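Local coordinates for thioredoxin reductase (Clostridium acetobutylicum ATCC 824, PDB 6GNA), which probably reduces thioredoxin with electrons delivered by ferredoxin, through a bound FAD and a disulfide, independently of pyridine nucleotides, at residues A[14-19]-A[39-44]; A[137-142]-A[164-169]; A[144-149]-A[213-218]. All coordinates share one frame; numbering follows the deposited sequence. Where two conformers were deposited one is given.

In the fold
Contact 1 comes first from the N terminus and closes a short loop: residues 14-19, at the start of helix 16-25, meet 39-44, which follow strand 32-35, both lining the FAD site. Contacts 2 and 3 lie on the opposite side of the chain's centre, about 32 Å from contact 1, centre to centre. Contact 2 brings 137-142, next to the C134-C137 disulfide, against the loop that leads out of helix 155-163. Contact 3 opens at 144-149, inside the span 142-164 that contact 2 closes, and closes at 213-218, so the two cross. They also touch: backbone bonds of G144 and K145 with L166 and S168 tie loop 164-169 to parallel-sheet strand 146-151, and Y142 packs on V147.

Contact 1 (A[14-19]-A[39-44]); sequences SGPAGL and DLSKKL. With FAD (flavin-adenine dinucleotide), chain B.
The puckered P16 ring is held between two unlike neighbours: L44 CD1 lies on one side, 3.8 Å from P16 CD, and O5' and O1P of the FAD lie on the other. The planar group here, the L40 carbonyl, is approached in its own plane by S14 OG, which donates to a lone pair of L40 O over 2.8 Å. The S14 torsion (chi1 54°) turns its hydroxyl to L40 O. FAD O3B also donates to this oxygen, through a short bond. L40 presents it from a classic gamma turn, closed by a weak bond from S41 N to D39 O. L40 and L19 cross at about a right angle, CD1 to CD1 at 3.6 Å. The glycine-rich turn is consistent with the GxGxxG signature of Rossmann-type dinucleotide sites: A17 N donates to FAD O1P (3.0 Å), while S41, the residue just before helix 42-46, donates from OG to FAD O1A (2.6 Å). G15, without a side chain, lets FAD O5B, the oxygen joining ribose and diphosphate, lie where a CB would collide. Helix 266-286 packs on P16 and L44, helix 61-74 on L19, L40 and L44, and strand 79-80 on S14, L19 and L40.

Contact 2 (A[137-142]-A[164-169]); sequences CDAPLY and AELASK
L166 lays its CD1 methyl against A139, with L166 CD1 3.7 Å from A139 CB and, more loosely, near the carbonyl carbon of A139. L166 CG stands anti to the carbonyl carbon of L166 (chi1 -68°), and from there the branch reaches across to the 3-10 turn 139-141. That turn follows on the helix carrying C137, whose disulfide with C134 is probably the redox pair expected of a thioredoxin reductase. The turn is closed by its backbone, L141 N to D138 O and Y142 N to A139 O, and beyond it the carbonyl of Y142 faces the loop after helix 155-163. There A167 meets it with a CA-H...O contact, A167 CA to Y142 O at 3.5 Å and 145° at the hydrogen. A167 CB lies 3.9 Å from Y142 O. The Y142 ring heads away from this loop and packs edge-to-face with F218, while A139 is backed by Y162 and L163 of helix 155-163. Between the two segments the grip is methyl on methyl and a weak C-H donor on a carbonyl, which implies that the turn following the disulfide helix meets the loop 164-169 by fit of shape more than by directed polar bonding.

Contact 3 (A[144-149]-A[213-218]); sequences GKIVTI and ETDGVF
T148 and T214 set their side chains at about a right angle, and T148 OG1 donates to T214 OG1 over 3.0 Å. The hydroxyl of T214, anti to its own N (chi1 -168°), in turn donates to G216 O. That carbonyl is gripped twice, since T148 N also donates to it, the two donors coming from opposite faces of its plane. D215 turns its carboxylate toward the start of the other strand: OD2 takes I146 N on its anti lone pair at 2.9 Å, an almost straight bond of 175°. In return I146 O accepts both D215 N, from above the carbonyl plane, and G216 N, within it. K145 crosses D215 at about a right angle, and K145 CB comes nearest, 3.4 Å from D215 OD2; K145 NZ stays 6.0 Å from D215 OD1, so any electrostatic help is probably modest. Beyond this end, strands 146-149 and 216-218 run parallel, their directions 21° apart, as neighbours in the parallel sheet of a Rossmann-like domain, which probably corresponds to the pyridine-nucleotide-binding domain of related reductases, though this enzyme's family works without that cofactor. F218 N continues the ladder to T148 O at 2.9 Å. On the face shared by V147, I149 and F218, the F218 ring receives V147 CG1 at its edge, in plane, 3.6 Å from F218 CD2. A135 of helix 135-138 packs on both I149 and F218.

Contact 1 (A[14-19]-A[39-44])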
loop_
_atom_site.group_PDB
_atom_site.type_symbol
_atom_site.label_atom_id
_atom_site.label_comp_id
_atom_site.label_asym_id
_atom_site.label_seq_id
_atom_site.Cartn_x
_atom_site.Cartn_y
_atom_site.Cartn_z
ATOM N N SER A 14 -7.748 3.060 14.650
ATOM C CA SER A 14 -8.598 4.056 14.010
ATOM C C SER A 14 -7.776 5.082 13.239
ATOM O O SER A 14 -8.268 6.166 12.945
ATOM C CB SER A 14 -9.465 4.754 15.060
ATOM O OG SER A 14 -8.647 5.287 16.096
ATOM N N GLY A 15 -6.512 4.785 12.976
ATOM C CA GLY A 15 -5.680 5.655 12.187
ATOM C C GLY A 15 -5.859 5.378 10.713
ATOM O O GLY A 15 -6.732 4.612 10.295
ATOM N N PRO A 16 -4.976 5.963 9.890
ATOM C CA PRO A 16 -5.032 5.749 8.440
ATOM C C PRO A 16 -5.268 4.302 8.030
ATOM O O PRO A 16 -6.117 4.019 7.175
ATOM C CB PRO A 16 -3.668 6.280 7.975
ATOM C CG PRO A 16 -3.346 7.359 8.983
ATOM C CD PRO A 16 -3.933 6.916 10.289
ATOM N N ALA A 17 -4.499 3.355 8.582
ATOM C CA ALA A 17 -4.641 1.955 8.190
ATOM C C ALA A 17 -6.022 1.405 8.555
ATOM O O ALA A 17 -6.688 0.762 7.733
ATOM C CB ALA A 17 -3.516 1.109 8.796
ATOM N N GLY A 18 -6.447 1.594 9.792
ATOM C CA GLY A 18 -7.735 1.053 10.193
ATOM C C GLY A 18 -8.912 1.683 9.467
ATOM O O GLY A 18 -9.877 0.995 9.124
ATOM N N LEU A 19 -8.864 2.998 9.231
ATOM C CA LEU A 19 -9.939 3.641 8.483
ATOM C C LEU A 19 -9.955 3.174 7.035
ATOM O O LEU A 19 -11.030 2.962 6.462
ATOM C CB LEU A 19 -9.809 5.165 8.558
ATOM C CG LEU A 19 -9.819 5.709 9.989
ATOM C CD1 LEU A 19 -9.840 7.205 9.980
ATOM C CD2 LEU A 19 -10.981 5.147 10.840
ATOM N N ASP A 39 -10.207 10.790 18.109
ATOM C CA ASP A 39 -9.474 11.658 17.203
ATOM C C ASP A 39 -8.755 10.898 16.094
ATOM O O ASP A 39 -7.959 11.506 15.369
ATOM C CB ASP A 39 -8.478 12.524 17.977
ATOM C CG ASP A 39 -7.417 11.709 18.693
ATOM O OD1 ASP A 39 -7.452 10.464 18.607
ATOM O OD2 ASP A 39 -6.540 12.318 19.340
ATOM N N LEU A 40 -9.013 9.588 15.946
ATOM C CA LEU A 40 -8.493 8.781 14.842
ATOM C C LEU A 40 -7.028 8.417 15.058
ATOM O O LEU A 40 -6.723 7.264 15.393
ATOM C CB LEU A 40 -8.702 9.464 13.473
ATOM C CG LEU A 40 -10.150 9.880 13.155
ATOM C CD1 LEU A 40 -10.291 10.336 11.689
ATOM C CD2 LEU A 40 -11.151 8.766 13.496
ATOM N N SER A 41 -6.131 9.358 14.797
ATOM C CA SER A 41 -4.724 9.123 15.053
ATOM C C SER A 41 -4.063 10.375 15.637
ATOM O O SER A 41 -4.218 11.463 15.083
ATOM C CB SER A 41 -3.995 8.713 13.776
ATOM O OG SER A 41 -2.607 8.570 14.026
ATOM N N LYS A 42 -3.319 10.234 16.731
ATOM C CA LYS A 42 -2.594 11.363 17.299
ATOM C C LYS A 42 -1.529 11.904 16.326
ATOM O O LYS A 42 -1.352 13.117 16.226
ATOM C CB LYS A 42 -1.934 10.965 18.620
ATOM N N LYS A 43 -0.814 11.025 15.616
ATOM C CA LYS A 43 0.203 11.457 14.675
ATOM C C LYS A 43 -0.398 12.321 13.567
ATOM O O LYS A 43 0.214 13.312 13.175
ATOM C CB LYS A 43 0.937 10.233 14.127
ATOM C CG LYS A 43 1.438 9.336 15.252
ATOM C CD LYS A 43 2.267 8.157 14.778
ATOM C CE LYS A 43 2.746 7.340 15.970
ATOM N NZ LYS A 43 3.704 6.265 15.595
ATOM N N LEU A 44 -1.578 11.973 13.053
ATOM C CA LEU A 44 -2.182 12.842 12.043
ATOM C C LEU A 44 -2.380 14.280 12.548
ATOM O O LEU A 44 -2.064 15.235 11.839
ATOM C CB LEU A 44 -3.551 12.296 11.638
ATOM C CG LEU A 44 -3.614 11.265 10.514
ATOM C CD1 LEU A 44 -4.989 10.612 10.487
ATOM C CD2 LEU A 44 -3.305 11.920 9.178
HETATM P PA FAD B . -1.490 5.267 13.699
HETATM O O1A FAD B . -1.600 6.507 12.849
HETATM O O2A FAD B . -0.554 5.263 14.882
HETATM O O5B FAD B . -2.958 4.871 14.220
HETATM C C5B FAD B . -3.112 4.031 15.356
HETATM C C4B FAD B . -4.423 4.344 16.059
HETATM O O4B FAD B . -4.971 3.146 16.612
HETATM C C3B FAD B . -4.210 5.317 17.207
HETATM O O3B FAD B . -5.244 6.303 17.229
HETATM C C2B FAD B . -4.275 4.456 18.448
HETATM O O2B FAD B . -4.821 5.158 19.568
HETATM C C1B FAD B . -5.160 3.299 18.019
HETATM N N9A FAD B . -4.789 2.060 18.735
HETATM C C8A FAD B . -3.573 1.483 18.755
HETATM N N7A FAD B . -3.594 0.358 19.513
HETATM C C5A FAD B . -4.841 0.210 19.991
HETATM C C6A FAD B . -5.550 -0.758 20.855
HETATM N N6A FAD B . -4.907 -1.829 21.376
HETATM N N1A FAD B . -6.858 -0.535 21.102
HETATM C C2A FAD B . -7.518 0.522 20.595
HETATM N N3A FAD B . -6.933 1.437 19.804
HETATM C C4A FAD B . -5.625 1.337 19.475
HETATM N N1 FAD B . 3.648 10.105 7.148
HETATM C C2 FAD B . 3.605 10.548 5.867
HETATM O O2 FAD B . 3.415 9.718 4.954
HETATM N N3 FAD B . 3.758 11.842 5.533
HETATM C C4 FAD B . 3.964 12.789 6.455
HETATM O O4 FAD B . 4.103 13.985 6.122
HETATM C C4X FAD B . 4.026 12.390 7.881
HETATM N N5 FAD B . 4.231 13.291 8.866
HETATM C C5X FAD B . 4.283 12.901 10.159
HETATM C C6 FAD B . 4.494 13.848 11.153
HETATM C C7 FAD B . 4.549 13.459 12.486
HETATM C C7M FAD B . 4.780 14.486 13.563
HETATM C C8 FAD B . 4.381 12.029 12.850
HETATM C C8M FAD B . 4.440 11.603 14.294
HETATM C C9 FAD B . 4.168 11.081 11.858
HETATM C C9A FAD B . 4.113 11.466 10.526
HETATM N N10 FAD B . 3.910 10.507 9.512
HETATM C C10 FAD B . 3.842 10.953 8.180
HETATM C "C1'" FAD B . 3.728 9.090 9.839
HETATM C "C2'" FAD B . 2.261 8.715 9.715
HETATM O "O2'" FAD B . 1.517 9.486 10.663
HETATM C "C3'" FAD B . 2.057 7.232 9.994
HETATM O "O3'" FAD B . 2.770 6.456 9.028
HETATM C "C4'" FAD B . 0.580 6.868 9.943
HETATM O "O4'" FAD B . -0.136 7.640 10.914
HETATM C "C5'" FAD B . 0.381 5.381 10.206
HETATM O "O5'" FAD B . -0.980 5.167 10.555
HETATM P P FAD B . -1.478 3.798 11.227
HETATM O O1P FAD B . -2.980 3.735 11.100
HETATM O O2P FAD B . -0.643 2.635 10.754
HETATM O O3P FAD B . -1.086 4.004 12.778
#

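Contact 2 (A[137-142]-A[164-169])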
loop_
_atom_site.group_PDB
_atom_site.type_symbol
_atom_site.label_atom_id
_atom_site.label_comp_id
_atom_site.label_asym_id
_atom_site.label_seq_id
_atom_site.Cartn_x
_atom_site.Cartn_y
_atom_site.Cartn_z
ATOM N N CYS A 137 -6.313 -6.060 33.714
ATOM C CA CYS A 137 -6.276 -7.496 33.461
ATOM C C CYS A 137 -5.659 -8.253 34.641
ATOM O O CYS A 137 -6.168 -9.302 35.056
ATOM C CB CYS A 137 -5.484 -7.769 32.172
ATOM S SG CYS A 137 -5.994 -6.845 30.628
ATOM N N ASP A 138 -4.568 -7.730 35.205
ATOM C CA ASP A 138 -3.837 -8.409 36.266
ATOM C C ASP A 138 -4.244 -7.944 37.650
ATOM O O ASP A 138 -3.607 -8.340 38.630
ATOM C CB ASP A 138 -2.325 -8.207 36.105
ATOM C CG ASP A 138 -1.776 -8.859 34.859
ATOM O OD1 ASP A 138 -2.541 -9.562 34.166
ATOM O OD2 ASP A 138 -0.573 -8.666 34.575
ATOM N N ALA A 139 -5.291 -7.127 37.756
ATOM C CA ALA A 139 -5.594 -6.455 39.018
ATOM C C ALA A 139 -5.751 -7.417 40.178
ATOM O O ALA A 139 -5.187 -7.140 41.250
ATOM C CB ALA A 139 -6.829 -5.562 38.865
ATOM N N PRO A 140 -6.493 -8.526 40.062
ATOM C CA PRO A 140 -6.649 -9.407 41.233
ATOM C C PRO A 140 -5.329 -9.893 41.790
ATOM O O PRO A 140 -5.227 -10.141 42.997
ATOM C CB PRO A 140 -7.502 -10.567 40.699
ATOM C CG PRO A 140 -8.213 -10.014 39.518
ATOM C CD PRO A 140 -7.264 -9.014 38.905
ATOM N N LEU A 141 -4.317 -10.041 40.939
ATOM C CA LEU A 141 -3.005 -10.504 41.367
ATOM C C LEU A 141 -2.328 -9.508 42.301
ATOM O O LEU A 141 -1.436 -9.899 43.064
ATOM C CB LEU A 141 -2.157 -10.727 40.115
ATOM C CG LEU A 141 -0.951 -11.659 40.083
ATOM C CD1 LEU A 141 -1.281 -13.038 40.622
ATOM C CD2 LEU A 141 -0.486 -11.752 38.635
ATOM N N TYR A 142 -2.739 -8.236 42.262
ATOM C CA TYR A 142 -2.134 -7.176 43.062
ATOM C C TYR A 142 -3.060 -6.697 44.175
ATOM O O TYR A 142 -2.846 -5.624 44.747
ATOM C CB TYR A 142 -1.658 -6.032 42.158
ATOM C CG TYR A 142 -0.535 -6.515 41.281
ATOM C CD1 TYR A 142 0.775 -6.518 41.736
ATOM C CD2 TYR A 142 -0.791 -7.043 40.020
ATOM C CE1 TYR A 142 1.808 -7.003 40.944
ATOM C CE2 TYR A 142 0.231 -7.533 39.227
ATOM C CZ TYR A 142 1.529 -7.509 39.692
ATOM O OH TYR A 142 2.558 -7.994 38.907
ATOM N N ALA A 164 -6.853 1.268 42.425
ATOM C CA ALA A 164 -6.885 1.817 43.777
ATOM C C ALA A 164 -7.932 1.135 44.643
ATOM O O ALA A 164 -7.861 1.230 45.872
ATOM C CB ALA A 164 -7.123 3.323 43.717
ATOM N N GLU A 165 -8.882 0.424 44.034
ATOM C CA GLU A 165 -9.882 -0.321 44.785
ATOM C C GLU A 165 -9.379 -1.669 45.288
ATOM O O GLU A 165 -10.054 -2.287 46.114
ATOM C CB GLU A 165 -11.113 -0.558 43.905
ATOM C CG GLU A 165 -11.672 0.700 43.246
ATOM C CD GLU A 165 -12.385 1.609 44.228
ATOM O OE1 GLU A 165 -12.957 1.094 45.212
ATOM O OE2 GLU A 165 -12.373 2.840 44.015
ATOM N N LEU A 166 -8.241 -2.149 44.797
ATOM C CA LEU A 166 -7.717 -3.467 45.146
ATOM C C LEU A 166 -6.325 -3.404 45.753
ATOM O O LEU A 166 -6.040 -4.111 46.714
ATOM C CB LEU A 166 -7.689 -4.369 43.894
ATOM C CG LEU A 166 -9.051 -4.774 43.317
ATOM C CD1 LEU A 166 -8.889 -5.508 41.982
ATOM C CD2 LEU A 166 -9.835 -5.625 44.316
ATOM N N ALA A 167 -5.449 -2.570 45.210
ATOM C CA ALA A 167 -4.082 -2.478 45.688
ATOM C C ALA A 167 -4.021 -1.721 47.007
ATOM O O ALA A 167 -4.882 -0.893 47.322
ATOM C CB ALA A 167 -3.227 -1.749 44.649
ATOM N N SER A 168 -3.009 -2.051 47.813
ATOM C CA SER A 168 -2.786 -1.305 49.046
ATOM C C SER A 168 -2.312 0.117 48.777
ATOM O O SER A 168 -2.487 0.991 49.632
ATOM C CB SER A 168 -1.743 -2.026 49.893
ATOM O OG SER A 168 -0.564 -2.242 49.128
ATOM N N LYS A 169 -1.706 0.363 47.620
ATOM C CA LYS A 169 -1.164 1.671 47.290
ATOM C C LYS A 169 -0.991 1.715 45.779
ATOM O O LYS A 169 -0.497 0.752 45.194
ATOM C CB LYS A 169 0.199 1.867 47.965
ATOM C CG LYS A 169 0.954 3.124 47.555
ATOM C CD LYS A 169 0.332 4.383 48.138
ATOM C CE LYS A 169 1.198 5.603 47.857
ATOM N NZ LYS A 169 0.642 6.862 48.419
#

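Contact 3 (A[144-149]-A[213-218])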
loop_
_atom_site.group_PDB
_atom_site.type_symbol
_atom_site.label_atom_id
_atom_site.label_comp_id
_atom_site.label_asym_id
_atom_site.label_seq_id
_atom_site.Cartn_x
_atom_site.Cartn_y
_atom_site.Cartn_z
ATOM N N GLY A 144 -4.145 -5.966 47.633
ATOM C CA GLY A 144 -3.349 -5.756 48.829
ATOM C C GLY A 144 -1.866 -5.573 48.592
ATOM O O GLY A 144 -1.088 -5.664 49.549
ATOM N N LYS A 145 -1.451 -5.326 47.351
ATOM C CA LYS A 145 -0.057 -5.083 47.007
ATOM C C LYS A 145 0.112 -3.658 46.483
ATOM O O LYS A 145 -0.855 -2.919 46.286
ATOM C CB LYS A 145 0.439 -6.122 45.985
ATOM C CG LYS A 145 0.379 -7.572 46.503
ATOM C CD LYS A 145 1.113 -8.550 45.592
ATOM C CE LYS A 145 1.196 -9.945 46.212
ATOM N NZ LYS A 145 1.766 -10.945 45.265
ATOM N N ILE A 146 1.367 -3.267 46.272
ATOM C CA ILE A 146 1.700 -1.933 45.786
ATOM C C ILE A 146 1.830 -1.990 44.272
ATOM O O ILE A 146 2.538 -2.852 43.735
ATOM C CB ILE A 146 3.005 -1.430 46.421
ATOM C CG1 ILE A 146 2.888 -1.410 47.952
ATOM C CG2 ILE A 146 3.367 -0.051 45.879
ATOM C CD1 ILE A 146 4.205 -1.196 48.651
ATOM N N VAL A 147 1.174 -1.063 43.583
ATOM C CA VAL A 147 1.173 -1.027 42.123
ATOM C C VAL A 147 1.592 0.358 41.646
ATOM O O VAL A 147 1.086 1.376 42.142
ATOM C CB VAL A 147 -0.207 -1.395 41.546
ATOM C CG1 VAL A 147 -0.227 -1.230 40.029
ATOM C CG2 VAL A 147 -0.567 -2.822 41.928
ATOM N N THR A 148 2.494 0.392 40.670
ATOM C CA THR A 148 2.918 1.613 40.009
ATOM C C THR A 148 2.498 1.531 38.550
ATOM O O THR A 148 2.804 0.549 37.860
ATOM C CB THR A 148 4.430 1.786 40.123
ATOM O OG1 THR A 148 4.779 1.897 41.505
ATOM C CG2 THR A 148 4.874 3.051 39.426
ATOM N N ILE A 149 1.795 2.550 38.089
ATOM C CA ILE A 149 1.388 2.650 36.691
ATOM C C ILE A 149 2.164 3.782 36.046
ATOM O O ILE A 149 2.093 4.932 36.499
ATOM C CB ILE A 149 -0.119 2.881 36.555
ATOM C CG1 ILE A 149 -0.852 1.606 36.967
ATOM C CG2 ILE A 149 -0.485 3.283 35.127
ATOM C CD1 ILE A 149 -2.314 1.810 37.150
ATOM N N GLU A 213 9.127 1.660 46.286
ATOM C CA GLU A 213 8.898 0.254 46.585
ATOM C C GLU A 213 7.574 -0.147 45.958
ATOM O O GLU A 213 6.556 0.508 46.181
ATOM C CB GLU A 213 8.834 0.036 48.097
ATOM C CG GLU A 213 10.166 -0.165 48.742
ATOM C CD GLU A 213 10.030 -0.750 50.140
ATOM O OE1 GLU A 213 9.049 -0.403 50.832
ATOM O OE2 GLU A 213 10.887 -1.566 50.535
ATOM N N THR A 214 7.589 -1.193 45.136
ATOM C CA THR A 214 6.387 -1.552 44.400
ATOM C C THR A 214 6.446 -3.031 44.039
ATOM O O THR A 214 7.525 -3.590 43.824
ATOM C CB THR A 214 6.192 -0.646 43.166
ATOM O OG1 THR A 214 4.876 -0.828 42.633
ATOM C CG2 THR A 214 7.224 -0.926 42.055
ATOM N N ASP A 215 5.277 -3.664 44.026
ATOM C CA ASP A 215 5.182 -5.069 43.649
ATOM C C ASP A 215 4.890 -5.248 42.166
ATOM O O ASP A 215 5.317 -6.244 41.567
ATOM C CB ASP A 215 4.101 -5.764 44.480
ATOM C CG ASP A 215 4.378 -5.692 45.959
ATOM O OD1 ASP A 215 5.403 -6.263 46.402
ATOM O OD2 ASP A 215 3.579 -5.061 46.682
ATOM N N GLY A 216 4.180 -4.309 41.559
ATOM C CA GLY A 216 3.924 -4.355 40.135
ATOM C C GLY A 216 4.260 -3.027 39.494
ATOM O O GLY A 216 4.145 -1.969 40.110
ATOM N N VAL A 217 4.701 -3.098 38.241
ATOM C CA VAL A 217 4.861 -1.932 37.385
ATOM C C VAL A 217 4.116 -2.224 36.099
ATOM O O VAL A 217 4.446 -3.189 35.393
ATOM C CB VAL A 217 6.333 -1.599 37.083
ATOM C CG1 VAL A 217 6.423 -0.444 36.064
ATOM C CG2 VAL A 217 7.079 -1.252 38.374
ATOM N N PHE A 218 3.118 -1.410 35.793
ATOM C CA PHE A 218 2.389 -1.515 34.540
ATOM C C PHE A 218 2.750 -0.361 33.624
ATOM O O PHE A 218 2.626 0.813 33.995
ATOM C CB PHE A 218 0.882 -1.595 34.770
ATOM C CG PHE A 218 0.469 -2.856 35.461
ATOM C CD1 PHE A 218 0.339 -4.032 34.746
ATOM C CD2 PHE A 218 0.251 -2.879 36.830
ATOM C CE1 PHE A 218 -0.021 -5.217 35.383
ATOM C CE2 PHE A 218 -0.105 -4.062 37.479
ATOM C CZ PHE A 218 -0.239 -5.232 36.753
#